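Local coordinates for protein trans-2-enoyl-CoA reductase (Treponema denticola ATCC 35405, PDB 4GGO) that catalyses the NADH-dependent reduction of the carbon-carbon double bond of trans-2-enoyl-CoA thioesters such as crotonyl-CoA, a step of type II fatty acid synthesis, at residues 5-13 and 384-395; 270-278 and 330-341. One frame throughout, in Å; residues are numbered along the deposited sequence.

Contact 1. Residues 5-13 and 384-395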
loop_
_atom_site.group_PDB
_atom_site.type_symbol
_atom_site.label_atom_id
_atom_site.label_comp_id
_atom_site.label_asym_id
_atom_site.label_seq_id
_atom_site.Cartn_x
_atom_site.Cartn_y
_atom_site.Cartn_z
ATOM N N MET A 5 16.680 25.613 -2.413
ATOM C CA MET A 5 17.383 25.296 -1.175
ATOM C C MET A 5 17.733 23.811 -1.111
ATOM O O MET A 5 17.104 22.988 -1.777
ATOM C CB MET A 5 16.535 25.687 0.036
ATOM C CG MET A 5 15.226 24.922 0.165
ATOM S SD MET A 5 14.371 25.262 1.719
ATOM C CE MET A 5 12.841 24.363 1.472
ATOM N N ILE A 6 18.748 23.475 -0.321
ATOM C CA ILE A 6 19.123 22.081 -0.110
ATOM C C ILE A 6 18.043 21.370 0.700
ATOM O O ILE A 6 17.744 21.759 1.829
ATOM C CB ILE A 6 20.473 21.960 0.621
ATOM C CG1 ILE A 6 21.620 22.381 -0.301
ATOM C CG2 ILE A 6 20.688 20.539 1.111
ATOM C CD1 ILE A 6 22.989 22.270 0.336
ATOM N N VAL A 7 17.457 20.328 0.117
ATOM C CA VAL A 7 16.352 19.626 0.758
ATOM C C VAL A 7 16.804 18.379 1.511
ATOM O O VAL A 7 17.290 17.416 0.916
ATOM C CB VAL A 7 15.254 19.253 -0.254
ATOM C CG1 VAL A 7 14.194 18.382 0.405
ATOM C CG2 VAL A 7 14.631 20.511 -0.832
ATOM N N LYS A 8 16.634 18.417 2.828
ATOM C CA LYS A 8 16.966 17.298 3.696
ATOM C C LYS A 8 15.690 16.839 4.401
ATOM O O LYS A 8 14.720 17.591 4.468
ATOM C CB LYS A 8 18.029 17.725 4.711
ATOM C CG LYS A 8 19.397 18.015 4.101
ATOM C CD LYS A 8 19.960 16.779 3.410
ATOM C CE LYS A 8 21.480 16.825 3.301
ATOM N NZ LYS A 8 21.967 17.664 2.172
ATOM N N PRO A 9 15.673 15.597 4.913
ATOM C CA PRO A 9 14.459 15.118 5.586
ATOM C C PRO A 9 14.132 15.904 6.853
ATOM O O PRO A 9 15.023 16.217 7.642
ATOM C CB PRO A 9 14.801 13.665 5.937
ATOM C CG PRO A 9 16.290 13.608 5.935
ATOM C CD PRO A 9 16.714 14.556 4.859
ATOM N N MET A 10 12.854 16.222 7.033
ATOM C CA MET A 10 12.390 16.903 8.235
ATOM C C MET A 10 11.324 16.070 8.934
ATOM O O MET A 10 10.153 16.099 8.554
ATOM C CB MET A 10 11.824 18.280 7.891
ATOM C CG MET A 10 11.337 19.057 9.105
ATOM S SD MET A 10 10.105 20.309 8.695
ATOM C CE MET A 10 9.835 21.055 10.303
ATOM N N VAL A 11 11.730 15.327 9.958
ATOM C CA VAL A 11 10.811 14.442 10.662
ATOM C C VAL A 11 10.347 15.029 11.993
ATOM O O VAL A 11 11.152 15.263 12.894
ATOM C CB VAL A 11 11.444 13.061 10.915
ATOM C CG1 VAL A 11 10.444 12.137 11.590
ATOM C CG2 VAL A 11 11.936 12.458 9.608
ATOM N N ARG A 12 9.044 15.268 12.105
ATOM C CA ARG A 12 8.448 15.742 13.349
ATOM C C ARG A 12 7.308 14.818 13.758
ATOM O O ARG A 12 6.464 14.463 12.931
ATOM C CB ARG A 12 7.929 17.173 13.190
ATOM C CG ARG A 12 8.991 18.185 12.793
ATOM C CD ARG A 12 10.089 18.284 13.838
ATOM N NE ARG A 12 11.149 19.197 13.421
ATOM C CZ ARG A 12 12.226 19.475 14.149
ATOM N NH1 ARG A 12 12.390 18.913 15.338
ATOM N NH2 ARG A 12 13.139 20.318 13.686
ATOM N N ASN A 13 7.290 14.432 15.031
ATOM C CA ASN A 13 6.273 13.526 15.564
ATOM C C ASN A 13 6.185 12.217 14.780
ATOM O O ASN A 13 5.092 11.751 14.452
ATOM C CB ASN A 13 4.905 14.213 15.616
ATOM C CG ASN A 13 4.898 15.430 16.523
ATOM O OD1 ASN A 13 5.519 15.428 17.587
ATOM N ND2 ASN A 13 4.198 16.476 16.105
ATOM N N PHE A 384 13.784 10.466 0.019
ATOM C CA PHE A 384 15.076 10.641 0.671
ATOM C C PHE A 384 15.862 9.335 0.701
ATOM O O PHE A 384 15.276 8.253 0.666
ATOM C CB PHE A 384 14.896 11.185 2.089
ATOM C CG PHE A 384 14.244 12.538 2.140
ATOM C CD1 PHE A 384 14.971 13.683 1.859
ATOM C CD2 PHE A 384 12.905 12.666 2.473
ATOM C CE1 PHE A 384 14.374 14.930 1.907
ATOM C CE2 PHE A 384 12.303 13.910 2.522
ATOM C CZ PHE A 384 13.039 15.043 2.238
ATOM N N ASP A 385 17.187 9.450 0.748
ATOM C CA ASP A 385 18.085 8.299 0.879
ATOM C C ASP A 385 18.014 7.321 -0.302
ATOM O O ASP A 385 18.384 6.155 -0.175
ATOM C CB ASP A 385 17.833 7.563 2.205
ATOM C CG ASP A 385 18.956 6.604 2.570
ATOM O OD1 ASP A 385 20.134 7.012 2.517
ATOM O OD2 ASP A 385 18.656 5.435 2.895
ATOM N N VAL A 386 17.547 7.790 -1.455
ATOM C CA VAL A 386 17.498 6.918 -2.627
ATOM C C VAL A 386 18.787 7.026 -3.446
ATOM O O VAL A 386 19.410 8.087 -3.515
ATOM C CB VAL A 386 16.235 7.153 -3.495
ATOM C CG1 VAL A 386 15.189 7.927 -2.713
ATOM C CG2 VAL A 386 16.577 7.867 -4.789
ATOM N N GLU A 387 19.187 5.910 -4.046
ATOM C CA GLU A 387 20.469 5.816 -4.734
ATOM C C GLU A 387 20.491 6.642 -6.016
ATOM O O GLU A 387 19.515 6.664 -6.765
ATOM C CB GLU A 387 20.782 4.350 -5.048
ATOM C CG GLU A 387 22.256 3.997 -5.005
ATOM C CD GLU A 387 22.495 2.504 -5.146
ATOM O OE1 GLU A 387 23.479 1.999 -4.563
ATOM O OE2 GLU A 387 21.701 1.837 -5.841
ATOM N N GLY A 388 21.606 7.323 -6.258
ATOM C CA GLY A 388 21.786 8.088 -7.480
ATOM C C GLY A 388 21.349 9.539 -7.383
ATOM O O GLY A 388 21.299 10.246 -8.390
ATOM N N ILE A 389 21.027 9.986 -6.174
ATOM C CA ILE A 389 20.611 11.370 -5.962
ATOM C C ILE A 389 21.643 12.132 -5.136
ATOM O O ILE A 389 22.098 11.652 -4.098
ATOM C CB ILE A 389 19.228 11.449 -5.283
ATOM C CG1 ILE A 389 18.174 10.756 -6.145
ATOM C CG2 ILE A 389 18.833 12.899 -5.031
ATOM C CD1 ILE A 389 18.018 11.359 -7.523
ATOM N N ASN A 390 22.008 13.320 -5.610
ATOM C CA ASN A 390 23.033 14.140 -4.972
ATOM C C ASN A 390 22.673 14.554 -3.546
ATOM O O ASN A 390 23.466 14.364 -2.621
ATOM C CB ASN A 390 23.312 15.383 -5.825
ATOM C CG ASN A 390 24.622 16.064 -5.466
ATOM O OD1 ASN A 390 25.046 16.067 -4.310
ATOM N ND2 ASN A 390 25.270 16.654 -6.465
ATOM N N TYR A 391 21.483 15.130 -3.386
ATOM C CA TYR A 391 20.994 15.650 -2.102
ATOM C C TYR A 391 21.743 16.883 -1.586
ATOM O O TYR A 391 21.155 17.736 -0.917
ATOM C CB TYR A 391 20.914 14.552 -1.030
ATOM C CG TYR A 391 19.844 13.523 -1.305
ATOM C CD1 TYR A 391 18.506 13.882 -1.344
ATOM C CD2 TYR A 391 20.169 12.194 -1.525
ATOM C CE1 TYR A 391 17.526 12.950 -1.595
ATOM C CE2 TYR A 391 19.193 11.253 -1.776
ATOM C CZ TYR A 391 17.875 11.641 -1.815
ATOM O OH TYR A 391 16.897 10.710 -2.063
ATOM N N GLU A 392 23.032 16.978 -1.896
ATOM C CA GLU A 392 23.800 18.174 -1.573
ATOM C C GLU A 392 23.572 19.230 -2.647
ATOM O O GLU A 392 23.956 20.389 -2.493
ATOM C CB GLU A 392 25.291 17.854 -1.435
ATOM C CG GLU A 392 25.620 16.856 -0.331
ATOM C CD GLU A 392 25.342 17.396 1.065
ATOM O OE1 GLU A 392 25.168 18.623 1.217
ATOM O OE2 GLU A 392 25.303 16.585 2.013
ATOM N N ALA A 393 22.947 18.812 -3.743
ATOM C CA ALA A 393 22.491 19.738 -4.767
ATOM C C ALA A 393 21.137 20.293 -4.342
ATOM O O ALA A 393 20.263 19.541 -3.911
ATOM C CB ALA A 393 22.382 19.035 -6.108
ATOM N N GLU A 394 20.959 21.603 -4.470
ATOM C CA GLU A 394 19.726 22.240 -4.014
ATOM C C GLU A 394 18.596 22.148 -5.037
ATOM O O GLU A 394 18.833 22.132 -6.244
ATOM C CB GLU A 394 19.974 23.699 -3.614
ATOM C CG GLU A 394 19.987 24.691 -4.767
ATOM C CD GLU A 394 20.277 26.110 -4.312
ATOM O OE1 GLU A 394 20.971 26.839 -5.051
ATOM O OE2 GLU A 394 19.806 26.498 -3.222
ATOM N N VAL A 395 17.366 22.078 -4.536
ATOM C CA VAL A 395 16.185 22.005 -5.387
ATOM C C VAL A 395 15.718 23.408 -5.769
ATOM O O VAL A 395 15.453 24.243 -4.905
ATOM C CB VAL A 395 15.043 21.245 -4.691
ATOM C CG1 VAL A 395 13.819 21.176 -5.591
ATOM C CG2 VAL A 395 15.502 19.847 -4.303
HETATM O O HOH W 1 18.956 18.487 -1.675
#

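Contact 2. Residues 270-278 and 330-341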
loop_
_atom_site.group_PDB
_atom_site.type_symbol
_atom_site.label_atom_id
_atom_site.label_comp_id
_atom_site.label_asym_id
_atom_site.label_seq_id
_atom_site.Cartn_x
_atom_site.Cartn_y
_atom_site.Cartn_z
ATOM N N ILE A 270 -18.065 -11.263 -11.425
ATOM C CA ILE A 270 -16.914 -10.584 -10.839
ATOM C C ILE A 270 -16.065 -11.522 -9.983
ATOM O O ILE A 270 -16.532 -12.573 -9.540
ATOM C CB ILE A 270 -17.347 -9.355 -10.004
ATOM C CG1 ILE A 270 -16.355 -8.205 -10.182
ATOM C CG2 ILE A 270 -17.510 -9.720 -8.530
ATOM C CD1 ILE A 270 -16.794 -6.916 -9.523
ATOM N N ARG A 271 -14.811 -11.139 -9.767
ATOM C CA ARG A 271 -13.906 -11.900 -8.915
ATOM C C ARG A 271 -13.254 -10.983 -7.883
ATOM O O ARG A 271 -12.246 -10.336 -8.162
ATOM C CB ARG A 271 -12.843 -12.612 -9.755
ATOM C CG ARG A 271 -13.392 -13.751 -10.604
ATOM C CD ARG A 271 -12.300 -14.417 -11.429
ATOM N NE ARG A 271 -11.779 -13.532 -12.467
ATOM C CZ ARG A 271 -10.826 -13.871 -13.330
ATOM N NH1 ARG A 271 -10.284 -15.081 -13.280
ATOM N NH2 ARG A 271 -10.413 -13.001 -14.241
ATOM N N ALA A 272 -13.846 -10.930 -6.694
ATOM C CA ALA A 272 -13.371 -10.051 -5.630
ATOM C C ALA A 272 -12.566 -10.815 -4.586
ATOM O O ALA A 272 -12.951 -11.906 -4.166
ATOM C CB ALA A 272 -14.544 -9.341 -4.974
ATOM N N PHE A 273 -11.445 -10.235 -4.168
ATOM C CA PHE A 273 -10.590 -10.858 -3.166
ATOM C C PHE A 273 -10.029 -9.827 -2.202
ATOM O O PHE A 273 -9.797 -8.678 -2.571
ATOM C CB PHE A 273 -9.405 -11.570 -3.824
ATOM C CG PHE A 273 -9.788 -12.578 -4.865
ATOM C CD1 PHE A 273 -10.062 -13.888 -4.511
ATOM C CD2 PHE A 273 -9.844 -12.223 -6.202
ATOM C CE1 PHE A 273 -10.404 -14.823 -5.471
ATOM C CE2 PHE A 273 -10.186 -13.151 -7.167
ATOM C CZ PHE A 273 -10.466 -14.453 -6.801
ATOM N N VAL A 274 -9.807 -10.247 -0.964
ATOM C CA VAL A 274 -8.925 -9.507 -0.080
ATOM C C VAL A 274 -7.532 -10.078 -0.290
ATOM O O VAL A 274 -7.338 -11.291 -0.221
ATOM C CB VAL A 274 -9.319 -9.653 1.399
ATOM C CG1 VAL A 274 -8.229 -9.080 2.296
ATOM C CG2 VAL A 274 -10.649 -8.965 1.667
ATOM N N SER A 275 -6.571 -9.211 -0.581
ATOM C CA SER A 275 -5.193 -9.647 -0.744
ATOM C C SER A 275 -4.391 -9.276 0.494
ATOM O O SER A 275 -4.191 -8.095 0.784
ATOM C CB SER A 275 -4.564 -9.016 -1.988
ATOM O OG SER A 275 -3.236 -9.479 -2.172
ATOM N N VAL A 276 -3.950 -10.287 1.232
ATOM C CA VAL A 276 -3.151 -10.058 2.426
ATOM C C VAL A 276 -1.685 -9.950 2.036
ATOM O O VAL A 276 -1.079 -10.921 1.583
ATOM C CB VAL A 276 -3.330 -11.183 3.460
ATOM C CG1 VAL A 276 -2.709 -10.777 4.789
ATOM C CG2 VAL A 276 -4.805 -11.503 3.640
ATOM N N ASN A 277 -1.124 -8.757 2.204
ATOM C CA ASN A 277 0.257 -8.500 1.823
ATOM C C ASN A 277 1.205 -8.574 3.015
ATOM O O ASN A 277 0.769 -8.735 4.156
ATOM C CB ASN A 277 0.373 -7.139 1.136
ATOM C CG ASN A 277 -0.449 -7.057 -0.140
ATOM O OD1 ASN A 277 -1.202 -7.975 -0.471
ATOM N ND2 ASN A 277 -0.312 -5.948 -0.859
ATOM N N LYS A 278 2.503 -8.457 2.747
ATOM C CA LYS A 278 3.504 -8.531 3.805
ATOM C C LYS A 278 3.580 -7.224 4.588
ATOM O O LYS A 278 3.037 -6.202 4.168
ATOM C CB LYS A 278 4.881 -8.874 3.232
ATOM C CG LYS A 278 5.593 -7.705 2.565
ATOM C CD LYS A 278 6.955 -8.120 2.026
ATOM C CE LYS A 278 7.928 -8.461 3.147
ATOM N NZ LYS A 278 8.326 -7.252 3.923
ATOM N N ILE A 330 -6.395 -18.703 -9.456
ATOM C CA ILE A 330 -6.025 -17.669 -8.499
ATOM C C ILE A 330 -5.994 -18.297 -7.111
ATOM O O ILE A 330 -7.032 -18.428 -6.461
ATOM C CB ILE A 330 -7.005 -16.479 -8.519
ATOM C CG1 ILE A 330 -7.054 -15.848 -9.910
ATOM C CG2 ILE A 330 -6.597 -15.435 -7.489
ATOM C CD1 ILE A 330 -7.952 -14.627 -9.997
ATOM N N PRO A 331 -4.798 -18.711 -6.666
ATOM C CA PRO A 331 -4.602 -19.392 -5.383
ATOM C C PRO A 331 -5.073 -18.541 -4.213
ATOM O O PRO A 331 -4.721 -17.366 -4.115
ATOM C CB PRO A 331 -3.082 -19.581 -5.316
ATOM C CG PRO A 331 -2.636 -19.555 -6.737
ATOM C CD PRO A 331 -3.535 -18.563 -7.408
ATOM N N VAL A 332 -5.874 -19.141 -3.341
ATOM C CA VAL A 332 -6.385 -18.457 -2.164
ATOM C C VAL A 332 -6.286 -19.380 -0.960
ATOM O O VAL A 332 -6.174 -20.596 -1.113
ATOM C CB VAL A 332 -7.857 -18.042 -2.349
ATOM C CG1 VAL A 332 -7.976 -16.913 -3.369
ATOM C CG2 VAL A 332 -8.696 -19.244 -2.766
ATOM N N ASP A 333 -6.321 -18.807 0.238
ATOM C CA ASP A 333 -6.340 -19.625 1.442
ATOM C C ASP A 333 -7.728 -20.217 1.665
ATOM O O ASP A 333 -8.619 -20.073 0.829
ATOM C CB ASP A 333 -5.862 -18.841 2.674
ATOM C CG ASP A 333 -6.695 -17.595 2.954
ATOM O OD1 ASP A 333 -7.798 -17.447 2.386
ATOM O OD2 ASP A 333 -6.242 -16.759 3.763
ATOM N N GLU A 334 -7.903 -20.872 2.805
ATOM C CA GLU A 334 -9.163 -21.524 3.142
ATOM C C GLU A 334 -10.309 -20.532 3.363
ATOM O O GLU A 334 -11.472 -20.926 3.448
ATOM C CB GLU A 334 -8.985 -22.430 4.368
ATOM C CG GLU A 334 -8.347 -21.752 5.578
ATOM C CD GLU A 334 -6.846 -21.546 5.425
ATOM O OE1 GLU A 334 -6.236 -22.219 4.567
ATOM O OE2 GLU A 334 -6.281 -20.701 6.151
ATOM N N GLU A 335 -9.981 -19.246 3.450
ATOM C CA GLU A 335 -10.996 -18.209 3.606
ATOM C C GLU A 335 -11.146 -17.370 2.339
ATOM O O GLU A 335 -11.635 -16.240 2.389
ATOM C CB GLU A 335 -10.673 -17.308 4.802
ATOM C CG GLU A 335 -10.743 -18.007 6.154
ATOM C CD GLU A 335 -12.150 -18.447 6.519
ATOM O OE1 GLU A 335 -13.118 -17.871 5.980
ATOM O OE2 GLU A 335 -12.288 -19.372 7.349
ATOM N N ASN A 336 -10.717 -17.932 1.212
ATOM C CA ASN A 336 -10.814 -17.274 -0.093
ATOM C C ASN A 336 -10.060 -15.947 -0.191
ATOM O O ASN A 336 -10.437 -15.066 -0.963
ATOM C CB ASN A 336 -12.278 -17.089 -0.509
ATOM C CG ASN A 336 -13.014 -18.406 -0.652
ATOM O OD1 ASN A 336 -12.828 -19.132 -1.629
ATOM N ND2 ASN A 336 -13.860 -18.720 0.323
ATOM N N ARG A 337 -8.993 -15.813 0.588
ATOM C CA ARG A 337 -8.148 -14.629 0.534
ATOM C C ARG A 337 -6.864 -14.934 -0.224
ATOM O O ARG A 337 -6.289 -16.013 -0.075
ATOM C CB ARG A 337 -7.798 -14.153 1.947
ATOM C CG ARG A 337 -8.998 -13.802 2.811
ATOM C CD ARG A 337 -8.583 -13.512 4.248
ATOM N NE ARG A 337 -7.878 -14.641 4.850
ATOM C CZ ARG A 337 -7.825 -14.881 6.156
ATOM N NH1 ARG A 337 -8.445 -14.071 7.005
ATOM N NH2 ARG A 337 -7.160 -15.934 6.613
ATOM N N ILE A 338 -6.417 -13.987 -1.041
ATOM C CA ILE A 338 -5.111 -14.096 -1.677
ATOM C C ILE A 338 -4.040 -13.800 -0.632
ATOM O O ILE A 338 -4.137 -12.813 0.097
ATOM C CB ILE A 338 -4.971 -13.120 -2.859
ATOM C CG1 ILE A 338 -5.974 -13.469 -3.961
ATOM C CG2 ILE A 338 -3.552 -13.146 -3.410
ATOM C CD1 ILE A 338 -5.921 -12.543 -5.156
ATOM N N ARG A 339 -3.028 -14.661 -0.554
ATOM C CA ARG A 339 -1.977 -14.513 0.445
ATOM C C ARG A 339 -0.602 -14.348 -0.191
ATOM O O ARG A 339 -0.045 -15.300 -0.733
ATOM C CB ARG A 339 -1.956 -15.726 1.382
ATOM C CG ARG A 339 -3.280 -16.017 2.068
ATOM C CD ARG A 339 -3.667 -14.900 3.023
ATOM N NE ARG A 339 -2.741 -14.788 4.146
ATOM C CZ ARG A 339 -2.885 -15.432 5.300
ATOM N NH1 ARG A 339 -3.920 -16.239 5.486
ATOM N NH2 ARG A 339 -1.994 -15.268 6.270
ATOM N N ILE A 340 -0.052 -13.140 -0.123
ATOM C CA ILE A 340 1.336 -12.928 -0.522
ATOM C C ILE A 340 2.179 -12.534 0.685
ATOM O O ILE A 340 3.303 -12.050 0.547
ATOM C CB ILE A 340 1.486 -11.899 -1.662
ATOM C CG1 ILE A 340 0.934 -10.536 -1.245
ATOM C CG2 ILE A 340 0.800 -12.403 -2.927
ATOM C CD1 ILE A 340 1.135 -9.458 -2.291
ATOM N N ASP A 341 1.617 -12.748 1.871
ATOM C CA ASP A 341 2.374 -12.656 3.111
ATOM C C ASP A 341 2.836 -14.058 3.496
ATOM O O ASP A 341 3.239 -14.308 4.633
ATOM C CB ASP A 341 1.516 -12.056 4.226
ATOM C CG ASP A 341 0.279 -12.884 4.524
ATOM O OD1 ASP A 341 -0.161 -13.650 3.641
ATOM O OD2 ASP A 341 -0.259 -12.765 5.644
HETATM O O HOH W 2 -12.973 -14.140 -2.400
HETATM O O HOH W 3 -11.343 -12.489 -0.002
HETATM O O HOH W 4 0.057 -10.527 6.764
#

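Contact 1. Residues 5-13 and 384-395
Pro9 lies over one face of the Phe384 ring. Its CB sits 3.9 Å from the centroid of the Phe384 ring and 7° off the ring normal, a CH-pi contact, while CD of Pro9 reaches CD1 of Phe384 at 3.6 Å. Val7 meets the same ring differently: its CG1 comes up near the ring plane, 3.8 Å from CE1 of Phe384, and the two side chains run at about a right angle. With CG1 anti to the backbone N (chi1 173°), the other methyl of Val7 is left to turn to Val395, CG2 against CG2 at 3.6 Å. Leu379 of helix 371-380 touches both Pro9 and Phe384, and His20 and Phe398 close on Val7. The contact thus fastens the N-terminal end of the chain, ahead of the short strand 11-12, to the loop that follows helix 371-380, joining the N-terminal residues to a loop close to the C-terminus at the periphery of the fold. Lys8 starts out away from this loop, but bends at chi2 and chi4 and brings NZ back to the carbonyl O of Tyr391, a hydrogen bond of 3.2 Å whose donor stands well above the carbonyl plane. The same NZ forms a long salt bridge with Glu392 OE1 at 3.5 Å. Ile6 lays CG2 by the Tyr391 carbonyl and CD1 by that of Glu392, and crosses Glu394 nearly perpendicularly. Next to the first modelled residue, Val395 N donates to Met5 O at 2.9 Å, and a water accepts from Val7 N.

Contact 2. Residues 270-278 and 330-341
Val276 N donates to Ile338 O at 2.8 Å, the central backbone hydrogen bond of a parallel strand pair, flanked by Ile338 N to Val274 O and Ile340 N to Val276 O, both at 3.0 Å. Waters extend the pairing, one between Val274 N and Asn336 O, another between the carbonyls of Ala272 and Asn336. Apolar contacts gather on Phe273. Ile330 CG2 lies over one face of its ring, Val332 CG1 comes obliquely to CE1 of Phe273 at 3.8 Å, and Ile338 CD1 packs on Phe273 CB; the Asn336 carbonyl O sits in the ring plane. Val276 runs alongside Arg339, with its CG2 3.6 Å from Arg339 CD. Among the charges, Arg339 grips Asp341 side-on through NE and NH2, while its NH1 reaches Asp333 OD2 at 2.9 Å. That oxygen also takes NE and NH2 of Arg337, whose NH1 pairs with Glu257. Asp333 OD1 accepts Glu335 N in an Asx turn and, from the opposite face of its plane, Arg337 N. Five N-H groups thus hold one carboxylate and fix the turn before strand 338-339. This is the edge of a seven-stranded parallel Rossmann-type sheet, with strand 338-339 outermost beside 270-276.

The two contacts do not touch: their centres are 38 Å apart, with nearest atoms about 16 Å apart, and they lie on opposite sides of the chain's centre. Along the sequence contact 2 is nested within the long loop that contact 1 closes, so residues 5-13 and 384-395 bring together regions near the two ends of a chain whose parallel sheet ends at strand 338-339, the outer partner in contact 2. Contact 1 lies away from the known cofactor, substrate and catalytic residues. Contact 2 borders the cofactor site: the Lys278 side chain comes within about 3 Å of that of Tyr62, and the Arg337 side chain within about 4 Å of that of Lys253, both NAD(+)-binding residues.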